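Formate dehydrogenase (Pyrobaculum aerophilum, PDB 1QP8) probably reduces 2-oxoacids such as glyoxylate or hydroxypyruvate to D-2-hydroxyacids, using NAD(P)H. Local coordinates at residues E8-A13 against Q273-A278; F53-T58 against T74-A79; E213-D218 against V236-N241. One frame throughout, in Å; residues are numbered along the deposited sequence.

Contact 1 (E8-A13 against Q273-A278)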
loop_
_atom_site.group_PDB
_atom_site.type_symbol
_atom_site.label_atom_id
_atom_site.label_comp_id
_atom_site.label_asym_id
_atom_site.label_seq_id
_atom_site.Cartn_x
_atom_site.Cartn_y
_atom_site.Cartn_z
ATOM N N GLU A 8 19.269 3.397 -26.977
ATOM C CA GLU A 8 18.211 2.798 -27.808
ATOM C C GLU A 8 16.910 3.589 -27.732
ATOM O O GLU A 8 16.367 3.789 -26.651
ATOM C CB GLU A 8 17.947 1.357 -27.371
ATOM C CG GLU A 8 19.012 0.362 -27.798
ATOM C CD GLU A 8 18.748 -0.239 -29.170
ATOM O OE1 GLU A 8 17.726 -0.948 -29.322
ATOM O OE2 GLU A 8 19.566 -0.005 -30.089
ATOM N N LEU A 9 16.399 4.030 -28.873
ATOM C CA LEU A 9 15.168 4.806 -28.874
ATOM C C LEU A 9 13.921 4.068 -29.321
ATOM O O LEU A 9 13.920 3.408 -30.352
ATOM C CB LEU A 9 15.304 6.030 -29.779
ATOM C CG LEU A 9 15.963 7.317 -29.299
ATOM C CD1 LEU A 9 15.754 8.378 -30.354
ATOM C CD2 LEU A 9 15.347 7.770 -27.993
ATOM N N PRO A 10 12.831 4.175 -28.552
ATOM C CA PRO A 10 11.602 3.495 -28.966
ATOM C C PRO A 10 11.180 4.062 -30.328
ATOM O O PRO A 10 11.268 5.269 -30.558
ATOM C CB PRO A 10 10.619 3.875 -27.865
ATOM C CG PRO A 10 11.504 3.928 -26.648
ATOM C CD PRO A 10 12.733 4.650 -27.159
ATOM N N PRO A 11 10.739 3.195 -31.252
ATOM C CA PRO A 11 10.298 3.589 -32.599
ATOM C C PRO A 11 9.341 4.769 -32.574
ATOM O O PRO A 11 9.340 5.612 -33.471
ATOM C CB PRO A 11 9.629 2.326 -33.117
ATOM C CG PRO A 11 10.523 1.252 -32.541
ATOM C CD PRO A 11 10.703 1.727 -31.100
ATOM N N GLU A 12 8.516 4.807 -31.539
ATOM C CA GLU A 12 7.554 5.884 -31.366
ATOM C C GLU A 12 8.299 7.229 -31.266
ATOM O O GLU A 12 7.907 8.224 -31.887
ATOM C CB GLU A 12 6.735 5.626 -30.097
ATOM C CG GLU A 12 7.472 4.752 -29.077
ATOM C CD GLU A 12 6.871 4.816 -27.683
ATOM O OE1 GLU A 12 5.681 4.467 -27.520
ATOM O OE2 GLU A 12 7.599 5.218 -26.748
ATOM N N ALA A 13 9.381 7.235 -30.487
ATOM C CA ALA A 13 10.203 8.420 -30.276
ATOM C C ALA A 13 10.920 8.859 -31.553
ATOM O O ALA A 13 10.781 10.018 -31.980
ATOM C CB ALA A 13 11.223 8.148 -29.174
ATOM N N GLN A 273 7.273 5.799 -21.630
ATOM C CA GLN A 273 6.598 7.050 -21.330
ATOM C C GLN A 273 7.604 8.150 -20.974
ATOM O O GLN A 273 7.514 9.272 -21.479
ATOM C CB GLN A 273 5.618 6.870 -20.190
ATOM C CG GLN A 273 4.768 8.083 -20.002
ATOM C CD GLN A 273 4.041 8.068 -18.690
ATOM O OE1 GLN A 273 3.318 7.115 -18.370
ATOM N NE2 GLN A 273 4.223 9.128 -17.909
HETATM N N MSE A 274 8.564 7.836 -20.105
HETATM C CA MSE A 274 9.573 8.807 -19.733
HETATM C C MSE A 274 10.227 9.330 -21.008
HETATM O O MSE A 274 10.440 10.529 -21.168
HETATM C CB MSE A 274 10.616 8.164 -18.828
HETATM C CG MSE A 274 10.149 7.938 -17.400
HETATM SE SE MSE A 274 11.285 6.848 -16.490
HETATM C CE MSE A 274 12.768 7.897 -16.252
ATOM N N VAL A 275 10.528 8.431 -21.934
ATOM C CA VAL A 275 11.155 8.846 -23.178
ATOM C C VAL A 275 10.230 9.699 -24.027
ATOM O O VAL A 275 10.671 10.697 -24.595
ATOM C CB VAL A 275 11.636 7.653 -24.002
ATOM C CG1 VAL A 275 12.103 8.128 -25.384
ATOM C CG2 VAL A 275 12.782 6.956 -23.255
HETATM N N MSE A 276 8.949 9.349 -24.098
HETATM C CA MSE A 276 8.065 10.172 -24.899
HETATM C C MSE A 276 7.957 11.567 -24.315
HETATM O O MSE A 276 7.999 12.567 -25.043
HETATM C CB MSE A 276 6.694 9.525 -25.054
HETATM C CG MSE A 276 6.662 8.492 -26.181
HETATM SE SE MSE A 276 7.478 9.038 -27.741
HETATM C CE MSE A 276 6.709 10.662 -28.004
ATOM N N GLU A 277 7.876 11.646 -22.995
ATOM C CA GLU A 277 7.773 12.945 -22.349
ATOM C C GLU A 277 9.039 13.765 -22.542
ATOM O O GLU A 277 8.982 14.987 -22.668
ATOM C CB GLU A 277 7.475 12.770 -20.872
ATOM C CG GLU A 277 6.327 13.621 -20.434
ATOM C CD GLU A 277 5.719 13.120 -19.157
ATOM O OE1 GLU A 277 5.134 12.012 -19.177
ATOM O OE2 GLU A 277 5.834 13.829 -18.128
ATOM N N ALA A 278 10.180 13.089 -22.571
ATOM C CA ALA A 278 11.448 13.768 -22.773
ATOM C C ALA A 278 11.468 14.311 -24.194
ATOM O O ALA A 278 11.918 15.436 -24.444
ATOM C CB ALA A 278 12.590 12.800 -22.578
#

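Contact 2 (F53-T58 against T74-A79)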
loop_
_atom_site.group_PDB
_atom_site.type_symbol
_atom_site.label_atom_id
_atom_site.label_comp_id
_atom_site.label_asym_id
_atom_site.label_seq_id
_atom_site.Cartn_x
_atom_site.Cartn_y
_atom_site.Cartn_z
ATOM N N PHE A 53 21.757 22.617 -25.549
ATOM C CA PHE A 53 20.671 22.073 -24.740
ATOM C C PHE A 53 20.884 20.588 -24.494
ATOM O O PHE A 53 21.371 19.890 -25.364
ATOM C CB PHE A 53 19.329 22.279 -25.443
ATOM C CG PHE A 53 18.139 21.775 -24.650
ATOM C CD1 PHE A 53 17.742 22.411 -23.476
ATOM C CD2 PHE A 53 17.393 20.681 -25.096
ATOM C CE1 PHE A 53 16.618 21.969 -22.767
ATOM C CE2 PHE A 53 16.274 20.240 -24.387
ATOM C CZ PHE A 53 15.890 20.887 -23.226
ATOM N N ILE A 54 20.535 20.112 -23.306
ATOM C CA ILE A 54 20.681 18.699 -22.982
ATOM C C ILE A 54 19.446 18.200 -22.249
ATOM O O ILE A 54 19.222 18.558 -21.086
ATOM C CB ILE A 54 21.904 18.430 -22.086
ATOM C CG1 ILE A 54 23.200 18.700 -22.866
ATOM C CG2 ILE A 54 21.901 16.989 -21.618
ATOM C CD1 ILE A 54 24.482 18.479 -22.045
ATOM N N GLN A 55 18.642 17.389 -22.935
ATOM C CA GLN A 55 17.437 16.825 -22.346
ATOM C C GLN A 55 17.783 15.468 -21.782
ATOM O O GLN A 55 18.220 14.577 -22.521
ATOM C CB GLN A 55 16.341 16.638 -23.391
ATOM C CG GLN A 55 15.080 15.964 -22.842
ATOM C CD GLN A 55 14.384 16.814 -21.791
ATOM O OE1 GLN A 55 13.943 17.935 -22.081
ATOM N NE2 GLN A 55 14.288 16.293 -20.563
ATOM N N VAL A 56 17.586 15.316 -20.477
ATOM C CA VAL A 56 17.863 14.057 -19.812
ATOM C C VAL A 56 16.560 13.283 -19.647
ATOM O O VAL A 56 15.519 13.854 -19.341
ATOM C CB VAL A 56 18.496 14.281 -18.416
ATOM C CG1 VAL A 56 18.905 12.930 -17.815
ATOM C CG2 VAL A 56 19.707 15.205 -18.527
ATOM N N VAL A 57 16.626 11.975 -19.852
ATOM C CA VAL A 57 15.458 11.110 -19.730
ATOM C C VAL A 57 15.058 10.828 -18.279
ATOM O O VAL A 57 13.877 10.743 -17.958
ATOM C CB VAL A 57 15.719 9.767 -20.432
ATOM C CG1 VAL A 57 14.421 8.979 -20.560
ATOM C CG2 VAL A 57 16.335 10.020 -21.797
ATOM N N THR A 58 16.043 10.678 -17.405
ATOM C CA THR A 58 15.773 10.391 -15.995
ATOM C C THR A 58 15.206 11.598 -15.239
ATOM O O THR A 58 15.281 12.738 -15.701
ATOM C CB THR A 58 17.049 9.955 -15.284
ATOM O OG1 THR A 58 17.998 11.029 -15.333
ATOM C CG2 THR A 58 17.649 8.736 -15.968
ATOM N N THR A 74 22.380 24.736 -20.521
ATOM C CA THR A 74 20.938 24.499 -20.291
ATOM C C THR A 74 20.601 23.016 -20.259
ATOM O O THR A 74 20.529 22.368 -21.296
ATOM C CB THR A 74 20.049 25.089 -21.405
ATOM O OG1 THR A 74 20.530 26.387 -21.769
ATOM C CG2 THR A 74 18.601 25.184 -20.936
ATOM N N VAL A 75 20.359 22.496 -19.068
ATOM C CA VAL A 75 20.051 21.095 -18.887
ATOM C C VAL A 75 18.648 20.941 -18.335
ATOM O O VAL A 75 18.336 21.462 -17.271
ATOM C CB VAL A 75 21.053 20.462 -17.894
ATOM C CG1 VAL A 75 20.637 19.039 -17.551
ATOM C CG2 VAL A 75 22.457 20.479 -18.496
ATOM N N ALA A 76 17.785 20.241 -19.054
ATOM C CA ALA A 76 16.428 20.028 -18.554
ATOM C C ALA A 76 16.299 18.550 -18.295
ATOM O O ALA A 76 16.784 17.732 -19.074
ATOM C CB ALA A 76 15.379 20.459 -19.585
ATOM N N GLY A 77 15.661 18.191 -17.198
ATOM C CA GLY A 77 15.496 16.780 -16.936
ATOM C C GLY A 77 14.030 16.397 -17.034
ATOM O O GLY A 77 13.172 17.198 -17.422
ATOM N N ASN A 78 13.742 15.141 -16.746
ATOM C CA ASN A 78 12.368 14.706 -16.720
ATOM C C ASN A 78 12.006 14.925 -15.250
ATOM O O ASN A 78 12.765 15.570 -14.515
ATOM C CB ASN A 78 12.263 13.234 -17.091
ATOM C CG ASN A 78 11.498 13.000 -18.398
ATOM O OD1 ASN A 78 10.530 13.706 -18.708
ATOM N ND2 ASN A 78 11.917 11.987 -19.155
ATOM N N ALA A 79 10.864 14.393 -14.828
ATOM C CA ALA A 79 10.372 14.512 -13.444
ATOM C C ALA A 79 8.875 14.486 -13.574
ATOM O O ALA A 79 8.318 15.305 -14.285
ATOM C CB ALA A 79 10.798 15.853 -12.771
#

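Contact 3 (E213-D218 against V236-N241)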
loop_
_atom_site.group_PDB
_atom_site.type_symbol
_atom_site.label_atom_id
_atom_site.label_comp_id
_atom_site.label_asym_id
_atom_site.label_seq_id
_atom_site.Cartn_x
_atom_site.Cartn_y
_atom_site.Cartn_z
ATOM N N GLU A 213 22.181 8.909 -1.379
ATOM C CA GLU A 213 23.181 9.842 -0.862
ATOM C C GLU A 213 22.601 10.926 0.041
ATOM O O GLU A 213 23.326 11.551 0.819
ATOM C CB GLU A 213 23.929 10.496 -2.024
ATOM C CG GLU A 213 24.854 9.558 -2.820
ATOM C CD GLU A 213 24.119 8.504 -3.656
ATOM O OE1 GLU A 213 22.889 8.627 -3.856
ATOM O OE2 GLU A 213 24.790 7.553 -4.131
ATOM N N VAL A 214 21.291 11.133 -0.065
ATOM C CA VAL A 214 20.574 12.126 0.730
ATOM C C VAL A 214 20.615 11.756 2.201
ATOM O O VAL A 214 20.427 12.598 3.078
ATOM C CB VAL A 214 19.115 12.213 0.272
ATOM C CG1 VAL A 214 18.292 12.999 1.249
ATOM C CG2 VAL A 214 19.060 12.867 -1.077
ATOM N N LEU A 215 20.852 10.480 2.464
ATOM C CA LEU A 215 20.936 9.977 3.824
ATOM C C LEU A 215 22.386 9.618 4.108
ATOM O O LEU A 215 23.063 9.037 3.262
ATOM C CB LEU A 215 20.096 8.718 3.965
ATOM C CG LEU A 215 18.601 8.809 3.690
ATOM C CD1 LEU A 215 18.105 7.519 3.021
ATOM C CD2 LEU A 215 17.878 9.057 5.000
ATOM N N ASP A 216 22.869 9.968 5.290
ATOM C CA ASP A 216 24.233 9.633 5.652
ATOM C C ASP A 216 24.232 8.128 5.868
ATOM O O ASP A 216 23.655 7.634 6.846
ATOM C CB ASP A 216 24.626 10.394 6.929
ATOM C CG ASP A 216 25.858 9.819 7.615
ATOM O OD1 ASP A 216 26.863 9.493 6.943
ATOM O OD2 ASP A 216 25.811 9.714 8.857
ATOM N N ARG A 217 24.865 7.407 4.942
ATOM C CA ARG A 217 24.919 5.955 5.014
ATOM C C ARG A 217 25.270 5.418 6.408
ATOM O O ARG A 217 24.601 4.517 6.920
ATOM C CB ARG A 217 25.902 5.412 3.988
ATOM C CG ARG A 217 25.576 3.992 3.622
ATOM C CD ARG A 217 26.668 3.314 2.829
ATOM N NE ARG A 217 27.217 2.204 3.599
ATOM C CZ ARG A 217 27.539 1.024 3.081
ATOM N NH1 ARG A 217 27.366 0.805 1.791
ATOM N NH2 ARG A 217 28.026 0.063 3.854
ATOM N N ASP A 218 26.297 5.975 7.037
ATOM C CA ASP A 218 26.681 5.515 8.362
ATOM C C ASP A 218 25.584 5.686 9.402
ATOM O O ASP A 218 25.440 4.857 10.302
ATOM C CB ASP A 218 27.941 6.235 8.821
ATOM C CG ASP A 218 29.196 5.590 8.286
ATOM O OD1 ASP A 218 29.085 4.745 7.377
ATOM O OD2 ASP A 218 30.297 5.926 8.764
ATOM N N VAL A 236 16.544 2.572 -3.427
ATOM C CA VAL A 236 17.753 3.212 -3.930
ATOM C C VAL A 236 18.919 3.040 -2.976
ATOM O O VAL A 236 18.738 3.035 -1.764
ATOM C CB VAL A 236 17.520 4.691 -4.162
ATOM C CG1 VAL A 236 18.603 5.241 -5.083
ATOM C CG2 VAL A 236 16.156 4.890 -4.754
ATOM N N TRP A 237 20.127 2.919 -3.508
ATOM C CA TRP A 237 21.252 2.684 -2.628
ATOM C C TRP A 237 22.517 3.456 -2.906
ATOM O O TRP A 237 22.731 3.925 -4.024
ATOM C CB TRP A 237 21.564 1.195 -2.638
ATOM C CG TRP A 237 20.387 0.406 -2.268
ATOM C CD1 TRP A 237 19.362 0.005 -3.089
ATOM C CD2 TRP A 237 20.020 0.025 -0.941
ATOM N NE1 TRP A 237 18.374 -0.597 -2.341
ATOM C CE2 TRP A 237 18.752 -0.596 -1.021
ATOM C CE3 TRP A 237 20.639 0.153 0.310
ATOM C CZ2 TRP A 237 18.092 -1.084 0.105
ATOM C CZ3 TRP A 237 19.980 -0.337 1.428
ATOM C CH2 TRP A 237 18.720 -0.947 1.315
ATOM N N TRP A 238 23.359 3.575 -1.879
ATOM C CA TRP A 238 24.626 4.286 -2.016
ATOM C C TRP A 238 25.472 3.601 -3.070
ATOM O O TRP A 238 26.205 4.253 -3.802
ATOM C CB TRP A 238 25.361 4.321 -0.680
ATOM C CG TRP A 238 24.578 5.058 0.346
ATOM C CD1 TRP A 238 24.571 6.403 0.565
ATOM C CD2 TRP A 238 23.596 4.503 1.227
ATOM N NE1 TRP A 238 23.644 6.724 1.523
ATOM C CE2 TRP A 238 23.030 5.576 1.947
ATOM C CE3 TRP A 238 23.137 3.202 1.475
ATOM C CZ2 TRP A 238 22.025 5.390 2.902
ATOM C CZ3 TRP A 238 22.133 3.014 2.428
ATOM C CH2 TRP A 238 21.589 4.105 3.128
ATOM N N GLY A 239 25.355 2.282 -3.155
ATOM C CA GLY A 239 26.111 1.541 -4.143
ATOM C C GLY A 239 25.704 1.913 -5.554
ATOM O O GLY A 239 26.361 1.504 -6.514
ATOM N N ARG A 240 24.617 2.668 -5.681
ATOM C CA ARG A 240 24.138 3.120 -6.981
ATOM C C ARG A 240 24.354 2.100 -8.088
ATOM O O ARG A 240 25.299 2.226 -8.865
ATOM C CB ARG A 240 24.857 4.416 -7.376
ATOM C CG ARG A 240 24.014 5.659 -7.258
ATOM C CD ARG A 240 24.722 6.899 -7.772
ATOM N NE ARG A 240 23.764 7.992 -7.935
ATOM C CZ ARG A 240 22.859 8.056 -8.911
ATOM N NH1 ARG A 240 22.793 7.094 -9.827
ATOM N NH2 ARG A 240 22.000 9.067 -8.956
ATOM N N ASN A 241 23.501 1.091 -8.165
ATOM C CA ASN A 241 23.632 0.085 -9.215
ATOM C C ASN A 241 24.606 -1.066 -8.944
ATOM O O ASN A 241 24.551 -2.104 -9.614
ATOM C CB ASN A 241 23.990 0.753 -10.542
ATOM C CG ASN A 241 23.089 0.312 -11.654
ATOM O OD1 ASN A 241 23.045 -0.872 -11.993
ATOM N ND2 ASN A 241 22.344 1.252 -12.224
#

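Contact 1 (E8-A13 against Q273-A278)
The carbonyl oxygen of Met274 is the best-held polar atom here, gripped by two hydrogen bonds: one from the backbone N of Ala278, one helical turn on, at 2.9 Å, and one from Asn78 ND2, which belongs to contact 2. The second bond ties helix 268-286 to the loop after strand 75-76. On the same helix, Gln273 NE2 reaches along the surface to the syn lone pair of Glu277 OE1, with an N-H...O angle of 151°. Across the two segments the evidence is of another kind, since the hydrogen bonds found here stay within each segment or go to other parts of the chain, and van der Waals packing does the joining. Val275 carries most of the apolar contact. Its CG1 is placed anti to the backbone N (chi1 172°) and meets a small apolar group: Ala13 CB lies 3.9 Å from Val275 CG1, Pro10 CD 4.0 Å from it and Leu9 CD2 4.2 Å. Pro10 meets Val275 tip to tip, whereas Leu9 crosses it obliquely. Met276 makes the second patch. Bends at chi2 and chi3 fold its chain over so that the selenium, SE, of Met276, modelled as selenomethionine, lies 4.1 Å from Ala13 CB. The Met276 and Glu12 side chains cross obliquely, with Glu12 OE2 3.5 Å from Met276 CG. Glu12 also touches Arg272. Pro10 occupies the N-cap position of helix 11-18, so the contact brings the very start of that helix against the middle of helix 268-286. Leu9 packs back onto Glu14 and Leu17 of the first helix, Ala13 reaches on to Val279 of the second, and Val275 also touches Val57; helix 268-286 thereby meets both helix 11-18 and the loop that follows strand 54-55.

Contact 2 (F53-T58 against T74-A79)
Two short parallel strands, 54-55 and 75-76, pair here in the catalytic domain of the D-isomer specific 2-hydroxyacid dehydrogenase family, in the register Ile54 with Val75 and Gln55 with Ala76. The ladder is read from three backbone bonds: Ile54 N to Thr74 O at 3.0 Å, Ala76 N to Ile54 O, and Val56 N to Ala76 O at 2.9 Å, the last the straightest at 171°. Beyond the strands the pairing goes on, with Asn78 N bonded to Thr58 O at 3.0 Å. On the side of the sheet carrying Ala76, the Phe53 ring, with CG anti to the backbone N, sets CZ 3.7 Å from Ala76 CB, while Thr74 CG2 lies at the ring edge, in its plane. On the side of Ile54, Val75 CG2 packs against Ile54 CB.

Outside this shell, helix 268-286 positions the side chains: Tyr285 stacks on Phe53, and Asn281 ND2 bonds Gln55 OE1. Bent at chi2, the Gln55 chain turns NE2 to Val56 O, 3.0 Å away, with only a weak bond to Gly77 O. Val37 pairs by its backbone with Gln55 and Val57, and Ala295 with Val75, so both strands have further backbone partners.

At the far end of the same pairing, Ala79 touches NADPH, and Asn78, the residue before it, is bonded a second time to the facing segment: its ND2, with Val57 O in the amide plane, meets a lone pair of that oxygen at 2.6 Å.

Contact 3 (E213-D218 against V236-N241)
This contact belongs to the Rossmann-type NAD-binding domain, where the loop after strand 231-234, including a type I turn from Trp237 to Arg240, packs on the lead-in to helix 217-226.

Hydrogen bonding across the segments comes down to one bond. Trp238 NE1 donates to Leu215 O at 3.0 Å, with an N-H...O angle of 155°; the oxygen lies at the indole edge, near the ring plane, and the N-H approaches within the carbonyl plane.

Apolar and CH-pi packing centre on the same ring. Arg217, with CG anti to its backbone N, lays CG over one face of the Trp238 six-membered ring, 20° off its normal. At the rim of the indole, Leu215 CB comes to 4.0 Å from Trp238 CZ2. Phe249 and Val220 add further contacts to the ring. An alanine in place of Trp238 would remove both the NE1 donor and the face under Arg217, and would probably loosen the loop against the helix start.

The charged groups have their main partners beyond the two segments. The Arg217 guanidinium, turned 61° from the indole plane, forms salt bridges with Asp246 and Glu248. Arg240 is held chiefly by Asp62; it also lies beside Arg211, an NADPH-binding residue, so nearby acids would probably help to offset the like charge. Within the contact, the bent Glu213 chain crosses the extended Arg240 at about a right angle, and the resulting salt bridge is long, with Glu213 OE2 4.0 Å from Arg240 NE.

From the N terminus, residues 8-13 open the widest loop, which contact 1 closes only when the chain returns in helix 268-286. Contact 2 closes a short loop of 15 residues within it, between 53-58 and 74-79. Contact 3 follows in series, closing another short loop around helix 217-226 and strand 231-234; none of the loops cross. Contacts 1 and 2 touch directly, with centres 13 Å apart, and tie helix 11-18 and the strand pair 54-55 and 75-76 to the late helix 268-286 in the catalytic domain. Contact 3 stands apart in the NAD-binding domain, its centre about 23 Å from that of contact 2; residues of both touch NADPH.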